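Long-range contacts in putative reductase (Peptoclostridium difficile, PDB 5J6C), which probably catalyses the FMN-dependent reduction of nitro compounds, perhaps including the antibiotic metronidazole: residues K35-R40 with K184-S189; A100-V105 with I174-S179. One frame throughout, in Å; residues are numbered along the deposited sequence.

In the fold
Contact 1 (35-40 with 184-189) lies at the surface and joins two loops around the FMN phosphate, whereas contact 2 (100-105 with 174-179) is buried in the central antiparallel sheet, pairing strands 102-109 and 168-177. Their chemistry follows their place in the fold. In contact 1, arginine side chains do most of the work, gripping the cofactor and a loop carbonyl. In contact 2, backbone hydrogen bonds and aliphatic side chains dominate. The chain leaving strand 168-177 runs on to the second loop of contact 1, and the two contacts touch where I39 CD1 packs on S179 OG, 3.5 Å away, although their centres are about 18 Å apart.

Contact 1: K35-R40 with K184-S189; sequences KRRSIR and KAYNDS. With FMN (flavin mononucleotide), chain C.
The FMN phosphate pocket of this nitroreductase takes shape where R37 meets K184 and Y186, the loop after helix 30-34 coming against the loop that follows strand 168-177. R37 NH1 donates a fairly straight hydrogen bond (158°) to K184 O, at 2.8 Å, nearly in its own guanidinium plane and onto a lone pair of the carbonyl. Turned beside its backbone N (chi1 -57°) and bent twice further along, the R37 chain folds back so that CD lies 3.6 Å from Y186 CE2. The two side chains cross at about a right angle, with guanidinium and ring planes 48° apart, and any cation-pi attraction is weak at this range. Nearby, K35 rests on the methyl of A185.

The same guanidinium reaches the phosphate with its other nitrogens: R37 NE is 3.0 Å and R37 NH2 3.1 Å from FMN O2P, so one group ties the loop carbonyl to the cofactor. This oxygen also receives S38 N. A second arginine serves O1P, with R36 NH1 2.9 Å from FMN O1P. The positive charges of R36 and R37 probably offset the negative charge of the phosphate. Y186 turns the edge of its ring to the phosphate, though the modelled spacing of its hydroxyl is doubtfully short. The second subunit also reaches the site: its L61 packs on Y186 and its Y126 on R36.

Farther along the cofactor, R40 works at the pyrimidine end of the isoalloxazine, its NH2 bonding to FMN N1 and its NE lying 2.7 Å from FMN O2. Back at the phosphate, S38 OG donates to FMN O1P at 2.6 Å.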
loop_
_atom_site.group_PDB
_atom_site.type_symbol
_atom_site.label_atom_id
_atom_site.label_comp_id
_atom_site.label_asym_id
_atom_site.label_seq_id
_atom_site.Cartn_x
_atom_site.Cartn_y
_atom_site.Cartn_z
ATOM N N LYS A 35 -9.779 -13.129 6.305
ATOM C CA LYS A 35 -9.947 -12.997 7.745
ATOM C C LYS A 35 -9.412 -11.677 8.300
ATOM O O LYS A 35 -9.571 -11.427 9.499
ATOM C CB LYS A 35 -9.262 -14.164 8.470
ATOM C CG LYS A 35 -9.978 -15.501 8.311
ATOM C CD LYS A 35 -9.400 -16.578 9.247
ATOM C CE LYS A 35 -8.056 -17.127 8.764
ATOM N NZ LYS A 35 -6.862 -16.321 9.200
ATOM N N ARG A 36 -8.773 -10.842 7.471
ATOM C CA ARG A 36 -8.273 -9.535 7.900
ATOM C C ARG A 36 -9.424 -8.533 7.926
ATOM O O ARG A 36 -9.968 -8.182 6.873
ATOM C CB ARG A 36 -7.165 -9.037 6.972
ATOM C CG ARG A 36 -6.566 -7.718 7.446
ATOM C CD ARG A 36 -6.251 -6.725 6.309
ATOM N NE ARG A 36 -7.409 -6.515 5.445
ATOM C CZ ARG A 36 -8.416 -5.684 5.705
ATOM N NH1 ARG A 36 -8.421 -4.938 6.808
ATOM N NH2 ARG A 36 -9.430 -5.608 4.847
ATOM N N ARG A 37 -9.788 -8.070 9.125
ATOM C CA ARG A 37 -10.819 -7.056 9.339
ATOM C C ARG A 37 -10.261 -5.972 10.251
ATOM O O ARG A 37 -9.500 -6.270 11.173
ATOM C CB ARG A 37 -12.085 -7.640 9.976
ATOM C CG ARG A 37 -12.724 -8.785 9.200
ATOM C CD ARG A 37 -13.246 -8.305 7.845
ATOM N NE ARG A 37 -13.819 -6.964 7.946
ATOM C CZ ARG A 37 -15.045 -6.704 8.390
ATOM N NH1 ARG A 37 -15.844 -7.696 8.767
ATOM N NH2 ARG A 37 -15.475 -5.448 8.457
ATOM N N SER A 38 -10.639 -4.720 9.998
ATOM C CA SER A 38 -10.161 -3.624 10.836
ATOM C C SER A 38 -10.747 -3.725 12.241
ATOM O O SER A 38 -11.943 -3.956 12.426
ATOM C CB SER A 38 -10.512 -2.265 10.221
ATOM O OG SER A 38 -9.819 -2.064 9.002
ATOM N N ILE A 39 -9.897 -3.528 13.239
ATOM C CA ILE A 39 -10.280 -3.692 14.635
ATOM C C ILE A 39 -10.094 -2.357 15.345
ATOM O O ILE A 39 -9.025 -1.745 15.266
ATOM C CB ILE A 39 -9.469 -4.812 15.316
ATOM C CG1 ILE A 39 -9.724 -6.153 14.617
ATOM C CG2 ILE A 39 -9.780 -4.870 16.815
ATOM C CD1 ILE A 39 -11.149 -6.635 14.702
ATOM N N ARG A 40 -11.142 -1.909 16.030
ATOM C CA ARG A 40 -11.130 -0.641 16.740
ATOM C C ARG A 40 -11.459 -0.805 18.220
ATOM O O ARG A 40 -11.614 0.201 18.921
ATOM C CB ARG A 40 -12.110 0.336 16.081
ATOM C CG ARG A 40 -11.960 0.457 14.540
ATOM C CD ARG A 40 -12.949 1.469 13.919
ATOM N NE ARG A 40 -12.723 1.630 12.482
ATOM C CZ ARG A 40 -13.083 0.740 11.561
ATOM N NH1 ARG A 40 -13.696 -0.380 11.927
ATOM N NH2 ARG A 40 -12.840 0.963 10.276
ATOM N N LYS A 184 -16.842 -10.532 11.048
ATOM C CA LYS A 184 -17.050 -11.563 10.039
ATOM C C LYS A 184 -15.976 -11.523 8.955
ATOM O O LYS A 184 -15.607 -10.456 8.454
ATOM C CB LYS A 184 -18.418 -11.388 9.392
ATOM C CG LYS A 184 -19.543 -12.095 10.102
ATOM C CD LYS A 184 -20.913 -11.688 9.538
ATOM C CE LYS A 184 -21.053 -11.974 8.037
ATOM N NZ LYS A 184 -20.492 -10.905 7.150
ATOM N N ALA A 185 -15.509 -12.706 8.563
ATOM C CA ALA A 185 -14.571 -12.836 7.462
ATOM C C ALA A 185 -15.251 -12.561 6.122
ATOM O O ALA A 185 -16.461 -12.743 5.954
ATOM C CB ALA A 185 -13.957 -14.235 7.447
ATOM N N TYR A 186 -14.447 -12.123 5.160
ATOM C CA TYR A 186 -14.946 -11.846 3.823
ATOM C C TYR A 186 -15.304 -13.137 3.086
ATOM O O TYR A 186 -14.742 -14.206 3.334
ATOM C CB TYR A 186 -13.910 -11.055 3.019
ATOM C CG TYR A 186 -13.865 -9.565 3.355
ATOM C CD1 TYR A 186 -14.926 -8.721 3.022
ATOM C CD2 TYR A 186 -12.762 -9.008 3.993
ATOM C CE1 TYR A 186 -14.887 -7.363 3.328
ATOM C CE2 TYR A 186 -12.713 -7.667 4.306
ATOM C CZ TYR A 186 -13.781 -6.847 3.974
ATOM O OH TYR A 186 -13.731 -5.507 4.281
ATOM N N ASN A 187 -16.242 -13.005 2.160
ATOM C CA ASN A 187 -16.807 -14.066 1.346
ATOM C C ASN A 187 -16.308 -13.948 -0.086
ATOM O O ASN A 187 -16.006 -12.847 -0.550
ATOM C CB ASN A 187 -18.335 -13.937 1.319
ATOM C CG ASN A 187 -19.011 -15.203 1.631
ATOM O OD1 ASN A 187 -18.662 -15.867 2.600
ATOM N ND2 ASN A 187 -19.979 -15.584 0.796
ATOM N N ASP A 188 -16.284 -15.076 -0.811
ATOM C CA ASP A 188 -16.148 -14.999 -2.264
ATOM C C ASP A 188 -17.185 -14.048 -2.841
ATOM O O ASP A 188 -16.896 -13.287 -3.770
ATOM C CB ASP A 188 -16.306 -16.381 -2.908
ATOM C CG ASP A 188 -15.011 -17.171 -2.938
ATOM O OD1 ASP A 188 -13.950 -16.592 -2.661
ATOM O OD2 ASP A 188 -15.052 -18.379 -3.247
ATOM N N SER A 189 -18.398 -14.076 -2.288
ATOM C CA SER A 189 -19.484 -13.250 -2.795
ATOM C C SER A 189 -19.274 -11.774 -2.490
ATOM O O SER A 189 -19.896 -10.928 -3.136
ATOM C CB SER A 189 -20.812 -13.714 -2.203
ATOM O OG SER A 189 -20.874 -13.372 -0.833
HETATM N N1 FMN C . -10.909 3.395 9.694
HETATM C C2 FMN C . -11.187 4.329 10.677
HETATM O O2 FMN C . -11.865 4.029 11.648
HETATM N N3 FMN C . -10.702 5.616 10.590
HETATM C C4 FMN C . -9.946 5.999 9.501
HETATM O O4 FMN C . -9.508 7.143 9.398
HETATM C C4A FMN C . -9.682 5.079 8.502
HETATM N N5 FMN C . -8.919 5.480 7.432
HETATM C C5A FMN C . -8.610 4.574 6.452
HETATM C C6 FMN C . -7.843 4.998 5.375
HETATM C C7 FMN C . -7.520 4.108 4.384
HETATM C C7M FMN C . -6.682 4.559 3.230
HETATM C C8 FMN C . -7.967 2.808 4.458
HETATM C C8M FMN C . -7.600 1.853 3.376
HETATM C C9 FMN C . -8.736 2.375 5.522
HETATM C C9A FMN C . -9.066 3.271 6.531
HETATM N N10 FMN C . -9.841 2.869 7.609
HETATM C C10 FMN C . -10.153 3.773 8.603
HETATM C "C1'" FMN C . -10.337 1.454 7.699
HETATM C "C2'" FMN C . -11.539 1.218 6.772
HETATM O "O2'" FMN C . -12.731 1.701 7.366
HETATM C "C3'" FMN C . -11.656 -0.272 6.440
HETATM O "O3'" FMN C . -10.413 -0.731 5.965
HETATM C "C4'" FMN C . -12.724 -0.549 5.378
HETATM O "O4'" FMN C . -13.980 -0.137 5.877
HETATM C "C5'" FMN C . -12.759 -2.037 5.020
HETATM O "O5'" FMN C . -13.144 -2.758 6.171
HETATM P P FMN C . -12.155 -3.854 6.808
HETATM O O1P FMN C . -10.764 -3.266 6.917
HETATM O O2P FMN C . -12.630 -4.261 8.185
HETATM O O3P FMN C . -12.136 -5.031 5.865
#

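Contact 2: A100-V105 with I174-S179; sequences APLAIV and ISIGYS
I104 and I174 pair across two neighbouring strands of the antiparallel sheet at the core of the nitroreductase fold. Strands 102-105 and 174-177 run 153° apart in direction. Around these isoleucines the backbone is firmly joined: I174 N lies 2.8 Å from I104 O in an almost straight bond (177°), and the return bond from I104 N to I174 O is equally short. One pair farther on, I176 N donates to L102 O at 2.9 Å, from well above the carbonyl plane. Between these hydrogen-bonded pairs, A103 faces S175 as a non-hydrogen-bonded pair.

L102, I104, I174 and I176 share one face; on it I176 packs against both L102 and I104, while the end of I174 leads away. The CD1 of I104 meets I176 CD1 at 3.8 Å; both chains run on extended past CG1, which brings the two CD1 atoms together. L102 lies alongside I176, pointing the same way, with CD2 4.1 Å from I176 CB.

The hydrogen bonding weakens toward P101, the one partly exposed residue that touches across. Here L102 N and I176 O are 3.3 Å apart in a weak, bent bond (121°). Yet the P101 ring packs tightly, its CD 3.1 Å from I176 O and its CG against G177 CA. Beyond it, Y178 and S179 are partly exposed.

On the face of A103 and S175, the methyl of A100 approaches S175 CB, while S175 OG is hydrogen-bonded to Y42; the nearest atoms of its side chain and FMN are about 8 Å apart. Helix 116-133 covers the aliphatic face, I127 touching I104, I174 and I176. Strand 71-76 flanks the pair beside A103 and V105, and strand 137-142 lies along the other border, bonded to S175 and G177.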
loop_
_atom_site.group_PDB
_atom_site.type_symbol
_atom_site.label_atom_id
_atom_site.label_comp_id
_atom_site.label_asym_id
_atom_site.label_seq_id
_atom_site.Cartn_x
_atom_site.Cartn_y
_atom_site.Cartn_z
ATOM N N ALA A 100 -6.217 1.863 22.569
ATOM C CA ALA A 100 -5.325 0.912 21.927
ATOM C C ALA A 100 -4.051 0.774 22.745
ATOM O O ALA A 100 -3.636 1.725 23.410
ATOM C CB ALA A 100 -4.977 1.373 20.506
ATOM N N PRO A 101 -3.415 -0.405 22.722
ATOM C CA PRO A 101 -2.146 -0.559 23.445
ATOM C C PRO A 101 -0.947 -0.082 22.656
ATOM O O PRO A 101 0.114 0.158 23.251
ATOM C CB PRO A 101 -2.061 -2.075 23.689
ATOM C CG PRO A 101 -2.762 -2.654 22.464
ATOM C CD PRO A 101 -3.868 -1.673 22.116
ATOM N N LEU A 102 -1.075 0.050 21.339
ATOM C CA LEU A 102 0.072 0.327 20.498
ATOM C C LEU A 102 -0.388 1.105 19.273
ATOM O O LEU A 102 -1.520 0.951 18.811
ATOM C CB LEU A 102 0.759 -0.976 20.086
ATOM C CG LEU A 102 1.933 -0.894 19.115
ATOM C CD1 LEU A 102 3.037 -0.046 19.734
ATOM C CD2 LEU A 102 2.436 -2.300 18.763
ATOM N N ALA A 103 0.497 1.959 18.771
ATOM C CA ALA A 103 0.266 2.648 17.512
ATOM C C ALA A 103 1.608 2.817 16.824
ATOM O O ALA A 103 2.650 2.922 17.479
ATOM C CB ALA A 103 -0.410 4.011 17.711
ATOM N N ILE A 104 1.578 2.798 15.496
ATOM C CA ILE A 104 2.726 3.164 14.676
ATOM C C ILE A 104 2.284 4.296 13.762
ATOM O O ILE A 104 1.395 4.107 12.923
ATOM C CB ILE A 104 3.265 1.988 13.851
ATOM C CG1 ILE A 104 3.648 0.813 14.753
ATOM C CG2 ILE A 104 4.461 2.447 13.018
ATOM C CD1 ILE A 104 4.115 -0.368 13.976
ATOM N N VAL A 105 2.892 5.462 13.935
ATOM C CA VAL A 105 2.666 6.610 13.064
ATOM C C VAL A 105 3.645 6.505 11.903
ATOM O O VAL A 105 4.859 6.408 12.124
ATOM C CB VAL A 105 2.851 7.927 13.835
ATOM C CG1 VAL A 105 2.567 9.137 12.934
ATOM C CG2 VAL A 105 1.958 7.927 15.060
ATOM N N ILE A 174 -1.347 3.649 12.469
ATOM C CA ILE A 174 -1.848 2.281 12.581
ATOM C C ILE A 174 -1.965 1.967 14.066
ATOM O O ILE A 174 -0.953 1.909 14.771
ATOM C CB ILE A 174 -0.946 1.255 11.880
ATOM C CG1 ILE A 174 -0.679 1.637 10.423
ATOM C CG2 ILE A 174 -1.593 -0.130 11.942
ATOM C CD1 ILE A 174 -1.897 1.539 9.531
ATOM N N SER A 175 -3.191 1.771 14.549
ATOM C CA SER A 175 -3.407 1.289 15.910
ATOM C C SER A 175 -3.406 -0.231 15.896
ATOM O O SER A 175 -3.959 -0.845 14.984
ATOM C CB SER A 175 -4.729 1.795 16.483
ATOM O OG SER A 175 -5.808 1.149 15.860
ATOM N N ILE A 176 -2.766 -0.828 16.899
ATOM C CA ILE A 176 -2.473 -2.259 16.920
ATOM C C ILE A 176 -2.795 -2.807 18.309
ATOM O O ILE A 176 -2.589 -2.124 19.314
ATOM C CB ILE A 176 -0.994 -2.523 16.553
ATOM C CG1 ILE A 176 -0.646 -1.881 15.196
ATOM C CG2 ILE A 176 -0.660 -4.031 16.573
ATOM C CD1 ILE A 176 0.822 -2.010 14.813
ATOM N N GLY A 177 -3.296 -4.033 18.367
ATOM C CA GLY A 177 -3.546 -4.676 19.643
ATOM C C GLY A 177 -4.367 -5.929 19.448
ATOM O O GLY A 177 -4.773 -6.267 18.330
ATOM N N TYR A 178 -4.593 -6.625 20.568
ATOM C CA TYR A 178 -5.413 -7.830 20.555
ATOM C C TYR A 178 -6.884 -7.456 20.475
ATOM O O TYR A 178 -7.362 -6.606 21.235
ATOM C CB TYR A 178 -5.137 -8.683 21.789
ATOM C CG TYR A 178 -3.785 -9.348 21.729
ATOM C CD1 TYR A 178 -2.677 -8.779 22.356
ATOM C CD2 TYR A 178 -3.603 -10.525 21.015
ATOM C CE1 TYR A 178 -1.426 -9.382 22.285
ATOM C CE2 TYR A 178 -2.368 -11.132 20.939
ATOM C CZ TYR A 178 -1.279 -10.555 21.576
ATOM O OH TYR A 178 -0.039 -11.163 21.503
ATOM N N SER A 179 -7.595 -8.089 19.550
ATOM C CA SER A 179 -8.960 -7.685 19.244
ATOM C C SER A 179 -9.908 -8.010 20.392
ATOM O O SER A 179 -9.827 -9.076 21.008
ATOM C CB SER A 179 -9.441 -8.373 17.970
ATOM O OG SER A 179 -10.840 -8.183 17.809
#